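Local structure of uncharacterized protein DUF1185 (Bordetella bronchiseptica RB50, 3BYQ) at residues Y80-E91 against A115-T125; G95-M106 against I162-T170. The protein is of unknown function but adopts a variant of the Bacillus chorismate mutase fold and may act in amino-acid metabolism. All coordinates share one frame; numbering follows the deposited sequence. Where two conformers were deposited one is given.

Contact 1. Residues Y80-E91 against A115-T125; sequences YSKAAIVGVDGE and AMVPAVKAVAT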
# COMPACT_ATOMS: atom_id res chain seq x y z
N TYR B 80 26.59 3.38 -5.13
CA TYR B 80 26.08 3.73 -3.80
C TYR B 80 24.94 4.74 -3.86
O TYR B 80 24.61 5.27 -4.92
CB TYR B 80 27.22 4.18 -2.81
CG TYR B 80 28.15 5.33 -3.22
CD1 TYR B 80 27.84 6.26 -4.22
CD2 TYR B 80 29.32 5.53 -2.51
CE1 TYR B 80 28.76 7.32 -4.55
CE2 TYR B 80 30.19 6.60 -2.79
CZ TYR B 80 29.91 7.48 -3.80
OH TYR B 80 30.86 8.47 -4.03
N SER B 81 24.35 4.93 -2.69
CA SER B 81 23.29 5.87 -2.45
C SER B 81 23.08 6.04 -0.97
O SER B 81 23.65 5.34 -0.13
CB SER B 81 21.97 5.42 -3.09
OG SER B 81 21.02 6.48 -3.10
N LYS B 82 22.19 6.96 -0.66
CA LYS B 82 21.85 7.26 0.73
C LYS B 82 20.41 7.69 0.77
O LYS B 82 19.90 8.24 -0.20
CB LYS B 82 22.75 8.36 1.29
CG LYS B 82 22.63 9.73 0.61
CD LYS B 82 23.85 10.64 0.83
CE LYS B 82 23.74 11.87 -0.05
NZ LYS B 82 24.92 12.75 -0.05
N ALA B 83 19.76 7.46 1.89
CA ALA B 83 18.33 7.81 1.94
C ALA B 83 17.86 8.02 3.35
O ALA B 83 18.48 7.60 4.32
CB ALA B 83 17.51 6.72 1.25
N ALA B 84 16.76 8.75 3.46
CA ALA B 84 16.15 9.02 4.77
C ALA B 84 14.63 9.03 4.71
O ALA B 84 14.07 9.54 3.77
CB ALA B 84 16.62 10.36 5.34
N ILE B 85 14.02 8.46 5.72
CA ILE B 85 12.57 8.49 5.88
C ILE B 85 12.30 9.03 7.29
O ILE B 85 12.63 8.38 8.31
CB ILE B 85 11.85 7.13 5.69
CG1 ILE B 85 12.35 6.44 4.43
CG2 ILE B 85 10.27 7.35 5.65
CD1 ILE B 85 11.81 5.07 4.17
N VAL B 86 11.64 10.17 7.34
CA VAL B 86 11.35 10.85 8.58
C VAL B 86 9.91 10.54 8.95
O VAL B 86 9.04 10.48 8.10
CB VAL B 86 11.56 12.39 8.49
CG1 VAL B 86 11.33 13.08 9.85
CG2 VAL B 86 12.97 12.71 7.93
N GLY B 87 9.68 10.32 10.24
CA GLY B 87 8.34 10.06 10.73
C GLY B 87 7.44 11.26 10.63
O GLY B 87 7.93 12.43 10.51
N VAL B 88 6.14 11.01 10.73
CA VAL B 88 5.17 12.08 10.44
C VAL B 88 5.17 13.28 11.37
O VAL B 88 4.64 14.32 10.99
CB VAL B 88 3.71 11.62 10.26
CG1 VAL B 88 3.56 10.80 9.01
CG2 VAL B 88 3.17 10.92 11.49
N ASP B 89 5.73 13.13 12.57
CA ASP B 89 5.85 14.27 13.50
C ASP B 89 7.12 15.10 13.26
O ASP B 89 7.35 16.07 13.97
CB ASP B 89 5.76 13.82 14.97
CG ASP B 89 4.37 13.42 15.39
OD1 ASP B 89 3.42 13.43 14.56
OD2 ASP B 89 4.22 13.07 16.58
N GLY B 90 7.92 14.75 12.27
CA GLY B 90 9.13 15.47 11.94
C GLY B 90 8.94 16.33 10.71
O GLY B 90 7.81 16.66 10.34
N GLU B 91 10.06 16.71 10.11
CA GLU B 91 10.07 17.50 8.89
C GLU B 91 11.19 17.02 7.99
O GLU B 91 12.12 16.34 8.43
CB GLU B 91 10.22 19.00 9.16
CG GLU B 91 11.53 19.39 9.81
CD GLU B 91 11.64 20.91 9.98
OE1 GLU B 91 11.79 21.65 8.97
OE2 GLU B 91 11.59 21.37 11.16
N ALA B 115 32.37 10.54 -7.13
CA ALA B 115 30.96 10.83 -7.46
C ALA B 115 30.14 11.23 -6.24
O ALA B 115 30.29 10.67 -5.16
CB ALA B 115 30.32 9.69 -8.19
N MSE B 116 29.33 12.26 -6.40
CA MSE B 116 28.37 12.64 -5.35
C MSE B 116 27.51 11.42 -5.08
O MSE B 116 27.15 10.71 -5.99
CB MSE B 116 27.47 13.78 -5.79
CG MSE B 116 26.55 14.29 -4.70
SE MSE B 116 25.53 15.88 -5.26
CE MSE B 116 24.29 14.99 -6.35
N VAL B 117 27.12 11.22 -3.85
CA VAL B 117 26.29 10.07 -3.53
C VAL B 117 24.86 10.51 -3.83
O VAL B 117 24.43 11.56 -3.34
CB VAL B 117 26.37 9.72 -2.01
CG1 VAL B 117 25.50 8.48 -1.72
CG2 VAL B 117 27.81 9.49 -1.56
N PRO B 118 24.13 9.75 -4.66
CA PRO B 118 22.74 10.13 -4.92
C PRO B 118 21.91 9.86 -3.68
O PRO B 118 22.37 9.22 -2.75
CB PRO B 118 22.37 9.27 -6.12
CG PRO B 118 23.13 8.10 -5.94
CD PRO B 118 24.45 8.47 -5.30
N ALA B 119 20.71 10.42 -3.68
CA ALA B 119 19.87 10.35 -2.49
C ALA B 119 18.41 10.51 -2.80
O ALA B 119 18.03 10.98 -3.86
CB ALA B 119 20.28 11.48 -1.53
N VAL B 120 17.58 10.04 -1.87
CA VAL B 120 16.14 10.32 -1.89
C VAL B 120 15.69 10.35 -0.44
O VAL B 120 16.27 9.70 0.40
CB VAL B 120 15.35 9.33 -2.78
CG1 VAL B 120 15.47 7.88 -2.27
CG2 VAL B 120 13.85 9.77 -2.96
N LYS B 121 14.69 11.15 -0.15
CA LYS B 121 14.16 11.19 1.20
C LYS B 121 12.70 11.53 1.17
O LYS B 121 12.17 11.99 0.18
CB LYS B 121 14.89 12.17 2.07
CG LYS B 121 14.91 13.53 1.54
CD LYS B 121 15.85 14.43 2.39
CE LYS B 121 15.83 15.81 1.82
NZ LYS B 121 16.44 15.84 0.47
N ALA B 122 12.04 11.23 2.27
CA ALA B 122 10.61 11.49 2.41
C ALA B 122 10.24 11.59 3.89
O ALA B 122 10.98 11.14 4.73
CB ALA B 122 9.80 10.35 1.80
N VAL B 123 9.13 12.27 4.16
CA VAL B 123 8.47 12.26 5.47
C VAL B 123 7.27 11.36 5.24
O VAL B 123 6.50 11.57 4.31
CB VAL B 123 8.03 13.65 5.92
CG1 VAL B 123 7.21 13.51 7.23
CG2 VAL B 123 9.24 14.58 6.05
N ALA B 124 7.13 10.31 6.04
CA ALA B 124 6.12 9.30 5.72
C ALA B 124 5.69 8.53 6.95
O ALA B 124 6.24 8.65 8.01
CB ALA B 124 6.71 8.31 4.72
N THR B 125 4.65 7.76 6.74
CA THR B 125 4.10 6.89 7.78
C THR B 125 4.97 5.65 7.95
O THR B 125 5.78 5.29 7.09
CB THR B 125 2.69 6.42 7.43
OG1 THR B 125 2.75 5.73 6.19
CG2 THR B 125 1.75 7.60 7.33
O HOH W 1 5.70 8.03 10.77
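Ala115 O takes the phenol of Tyr80 through a short hydrogen bond, OH to O 2.5 Å, with the hydroxyl tilted 18° from the carbonyl plane. Val117 lays CG2 over one face of the same ring, a CH-pi contact 3.9 Å from the centroid. Its CG1, anti to the backbone N (chi1 -179°), turns the other way and presses on Ser81 CA at 3.5 Å. Lys82 runs extended past this valine, its CE 3.4 Å from Val117 O, and delivers NZ to His99 O. From Pro118, whose O receives a weak bond from Lys82 N, the chain enters strand 119-123, which lies beside strand 80-86 as its parallel neighbour in the mixed sheet of this variant of the Bacillus chorismate mutase fold. The ladder begins loosely, Val120 N reaching Lys82 O by a weak bond, and tightens along the strand: Ala122 N is 3.0 Å from Ala84 O and Val86 N 2.9 Å from Ala122 O. Lys121 CB packs on Ala84 while its NZ reaches His99 NE2. Val123 packs CG1 near Gly87 O and CG2 against Glu91 C and Val86 CB. Ala124 N closes the ladder on Val86 O at 2.8 Å, and a water joins Ala124 O to Val88 N.

Contact 2. Residues G95-M106 against I162-T170; sequences GAVWHEAGGWAM and ILFALVMGT. With EDO (1,2-ethanediol), chain T; EDO (1,2-ethanediol), chain C.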
# COMPACT_ATOMS: atom_id res chain seq x y z
N GLY B 95 15.64 14.83 7.80
CA GLY B 95 16.21 13.82 6.93
C GLY B 95 17.34 14.42 6.10
O GLY B 95 18.29 13.74 5.75
N ALA B 96 17.23 15.69 5.79
CA ALA B 96 18.20 16.36 4.94
C ALA B 96 19.59 16.45 5.54
O ALA B 96 20.59 16.63 4.83
CB ALA B 96 17.68 17.73 4.52
N VAL B 97 19.66 16.32 6.86
CA VAL B 97 20.94 16.23 7.56
C VAL B 97 21.82 15.04 7.06
O VAL B 97 23.05 15.07 7.19
CB VAL B 97 20.78 16.06 9.09
CG1 VAL B 97 20.21 17.33 9.73
CG2 VAL B 97 19.94 14.82 9.44
N TRP B 98 21.18 14.03 6.49
CA TRP B 98 21.86 12.81 6.03
C TRP B 98 22.68 13.00 4.75
O TRP B 98 23.54 12.21 4.45
CB TRP B 98 20.83 11.72 5.86
CG TRP B 98 21.38 10.29 5.82
CD1 TRP B 98 21.23 9.38 4.81
CD2 TRP B 98 22.13 9.64 6.84
NE1 TRP B 98 21.84 8.18 5.15
CE2 TRP B 98 22.41 8.32 6.38
CE3 TRP B 98 22.58 10.02 8.10
CZ2 TRP B 98 23.09 7.41 7.16
CZ3 TRP B 98 23.26 9.14 8.84
CH2 TRP B 98 23.54 7.84 8.36
N HIS B 99 22.40 14.05 3.98
CA HIS B 99 23.20 14.32 2.79
C HIS B 99 24.67 14.41 3.17
O HIS B 99 25.51 13.73 2.59
CB HIS B 99 22.71 15.56 2.07
CG HIS B 99 21.41 15.37 1.36
ND1 HIS B 99 21.31 14.71 0.15
CD2 HIS B 99 20.15 15.80 1.65
CE1 HIS B 99 20.05 14.69 -0.24
NE2 HIS B 99 19.33 15.35 0.64
N GLU B 100 24.96 15.23 4.18
CA GLU B 100 26.32 15.37 4.66
C GLU B 100 26.71 14.20 5.55
O GLU B 100 27.72 13.55 5.32
CB GLU B 100 26.55 16.67 5.40
CG GLU B 100 27.98 16.80 5.89
CD GLU B 100 28.17 17.97 6.77
OE1 GLU B 100 28.15 19.08 6.24
OE2 GLU B 100 28.34 17.78 7.99
N ALA B 101 25.86 13.87 6.52
CA ALA B 101 26.21 12.85 7.52
C ALA B 101 26.42 11.48 6.92
O ALA B 101 27.40 10.81 7.24
CB ALA B 101 25.19 12.80 8.67
N GLY B 102 25.53 11.09 6.01
CA GLY B 102 25.63 9.77 5.37
C GLY B 102 26.62 9.77 4.22
O GLY B 102 27.45 8.90 4.10
N GLY B 103 26.53 10.80 3.39
CA GLY B 103 27.36 10.90 2.20
C GLY B 103 28.82 11.01 2.50
O GLY B 103 29.63 10.23 2.00
N TRP B 104 29.17 11.93 3.37
CA TRP B 104 30.59 12.17 3.69
C TRP B 104 31.19 11.01 4.44
O TRP B 104 32.31 10.56 4.16
CB TRP B 104 30.77 13.48 4.44
CG TRP B 104 30.41 14.68 3.58
CD1 TRP B 104 29.64 14.70 2.43
CD2 TRP B 104 30.71 16.04 3.88
NE1 TRP B 104 29.50 16.00 1.99
CE2 TRP B 104 30.14 16.83 2.86
CE3 TRP B 104 31.41 16.67 4.91
CZ2 TRP B 104 30.24 18.22 2.85
CZ3 TRP B 104 31.52 18.03 4.89
CH2 TRP B 104 30.94 18.80 3.86
N ALA B 105 30.44 10.47 5.38
CA ALA B 105 30.91 9.29 6.12
C ALA B 105 31.18 8.14 5.19
O ALA B 105 32.21 7.46 5.27
CB ALA B 105 29.90 8.88 7.22
N MSE B 106 30.25 7.87 4.28
CA MSE B 106 30.41 6.75 3.36
C MSE B 106 31.59 6.98 2.43
O MSE B 106 32.43 6.10 2.22
CB MSE B 106 29.11 6.48 2.60
CG MSE B 106 29.27 5.35 1.60
SE MSE B 106 27.65 4.57 1.06
CE MSE B 106 26.85 6.13 0.42
N ILE B 162 13.25 8.60 12.96
CA ILE B 162 13.85 8.78 11.62
C ILE B 162 14.58 7.51 11.24
O ILE B 162 15.20 6.86 12.11
CB ILE B 162 14.88 9.93 11.53
CG1 ILE B 162 14.36 11.24 12.14
CG2 ILE B 162 15.32 10.14 10.02
CD1 ILE B 162 15.49 12.27 12.53
N LEU B 163 14.41 7.11 9.98
CA LEU B 163 15.12 5.96 9.40
C LEU B 163 16.16 6.52 8.46
O LEU B 163 15.86 7.31 7.55
CB LEU B 163 14.12 5.05 8.66
CG LEU B 163 14.68 3.72 8.10
CD1 LEU B 163 13.50 2.79 7.74
CD2 LEU B 163 15.52 3.96 6.85
N PHE B 164 17.42 6.21 8.74
CA PHE B 164 18.55 6.60 7.90
C PHE B 164 19.14 5.36 7.27
O PHE B 164 19.29 4.35 7.92
CB PHE B 164 19.63 7.30 8.74
CG PHE B 164 19.22 8.68 9.25
CD1 PHE B 164 18.99 9.71 8.34
CD2 PHE B 164 19.17 8.97 10.59
CE1 PHE B 164 18.66 10.98 8.77
CE2 PHE B 164 18.84 10.26 11.04
CZ PHE B 164 18.58 11.26 10.11
N ALA B 165 19.53 5.50 6.00
CA ALA B 165 20.05 4.38 5.24
C ALA B 165 21.17 4.71 4.28
O ALA B 165 21.24 5.84 3.73
CB ALA B 165 18.88 3.76 4.41
N LEU B 166 22.03 3.71 4.09
CA LEU B 166 23.07 3.78 3.06
C LEU B 166 22.90 2.56 2.19
O LEU B 166 22.45 1.50 2.66
CB LEU B 166 24.46 3.79 3.66
CG LEU B 166 24.82 5.01 4.51
CD1 LEU B 166 26.22 4.88 5.09
CD2 LEU B 166 24.70 6.27 3.70
N VAL B 167 23.29 2.70 0.94
CA VAL B 167 23.25 1.63 -0.03
C VAL B 167 24.60 1.52 -0.74
O VAL B 167 25.21 2.50 -1.08
CB VAL B 167 22.16 1.87 -1.10
CG1 VAL B 167 22.17 0.76 -2.18
CG2 VAL B 167 20.79 1.98 -0.44
N MSE B 168 25.05 0.27 -0.92
CA MSE B 168 26.20 -0.05 -1.77
C MSE B 168 25.87 -1.24 -2.64
O MSE B 168 25.07 -2.10 -2.26
CB MSE B 168 27.48 -0.36 -1.00
CG MSE B 168 28.01 0.83 -0.18
SE MSE B 168 29.66 0.29 0.67
CE MSE B 168 29.79 1.74 1.92
N GLY B 169 26.53 -1.29 -3.78
CA GLY B 169 26.33 -2.36 -4.75
C GLY B 169 27.60 -2.66 -5.52
O GLY B 169 28.53 -1.87 -5.52
N THR B 170 27.57 -3.81 -6.20
CA THR B 170 28.78 -4.42 -6.78
C THR B 170 29.03 -4.25 -8.28
O THR B 170 30.12 -4.57 -8.76
CB THR B 170 28.82 -5.93 -6.50
OG1 THR B 170 27.70 -6.55 -7.16
CG2 THR B 170 28.76 -6.16 -5.02
C1 EDO T . 28.87 -8.23 -10.08
O1 EDO T . 28.11 -7.06 -9.80
C2 EDO T . 30.28 -7.92 -10.59
O2 EDO T . 30.50 -6.51 -10.61
C1 EDO C . 26.25 16.19 -0.16
O1 EDO C . 27.60 15.96 -0.60
C2 EDO C . 26.18 17.28 0.91
O2 EDO C . 25.98 18.54 0.28
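Helix-on-sheet packing in this variant of the Bacillus chorismate mutase fold brings helix 98-106 across strand 162-169, the two axes 9.2 Å apart at an angle of 34°. Trp98 is the main link. With CG anti to the backbone N (chi1 -161°), its indole reaches down to the strand and lies between Gly102 CA, over one face, and Phe164 CB, over the centre of the other at 3.7 Å from the six-membered ring. The Phe164 ring continues along that second face as an offset stack, centroids 4.6 Å apart and planes inclined by 25°. The far rim of the phenyl ring meets Val97, CZ to CG2 3.9 Å, while Ile162 CG2 lies over one of its faces.

The indole also makes one polar contact, through its N-H. Trp98 NE1 donates to Ala165 O at 2.8 Å; the oxygen lies in the indole plane, but the N-H approaches from above the carbonyl plane. This same oxygen serves the backbone pairing with Ala83, so it has two partners. Further along, Leu166 CD2 packs beside Trp98 NE1 and Gly102 O, where the helix has no side chain. Met106, a selenomethionine bent at its last torsion, places CE against Leu166 CD2 and runs antiparallel to the Met168 side chain, with SE 3.7 Å from Met168 CE.

The centres of contacts 1 and 2 lie about 8 Å apart, and the two meet within one mixed sheet, where strand 79-86 is flanked by strand 119-123 on one side and the antiparallel strand 161-169 on the other. Their segments alternate along the chain: strand 79-86 leads into helices 93-96 and 98-109, which are followed by strand 119-123, with strand 161-169 coming last. Residues 80-91 and 115-125 are therefore joined by a parallel beta-alpha-beta crossover whose helical part packs against the sheet in contact 2. Both contacts also touch the second subunit of the six-chain assembly, so this buried core continues into a subunit interface.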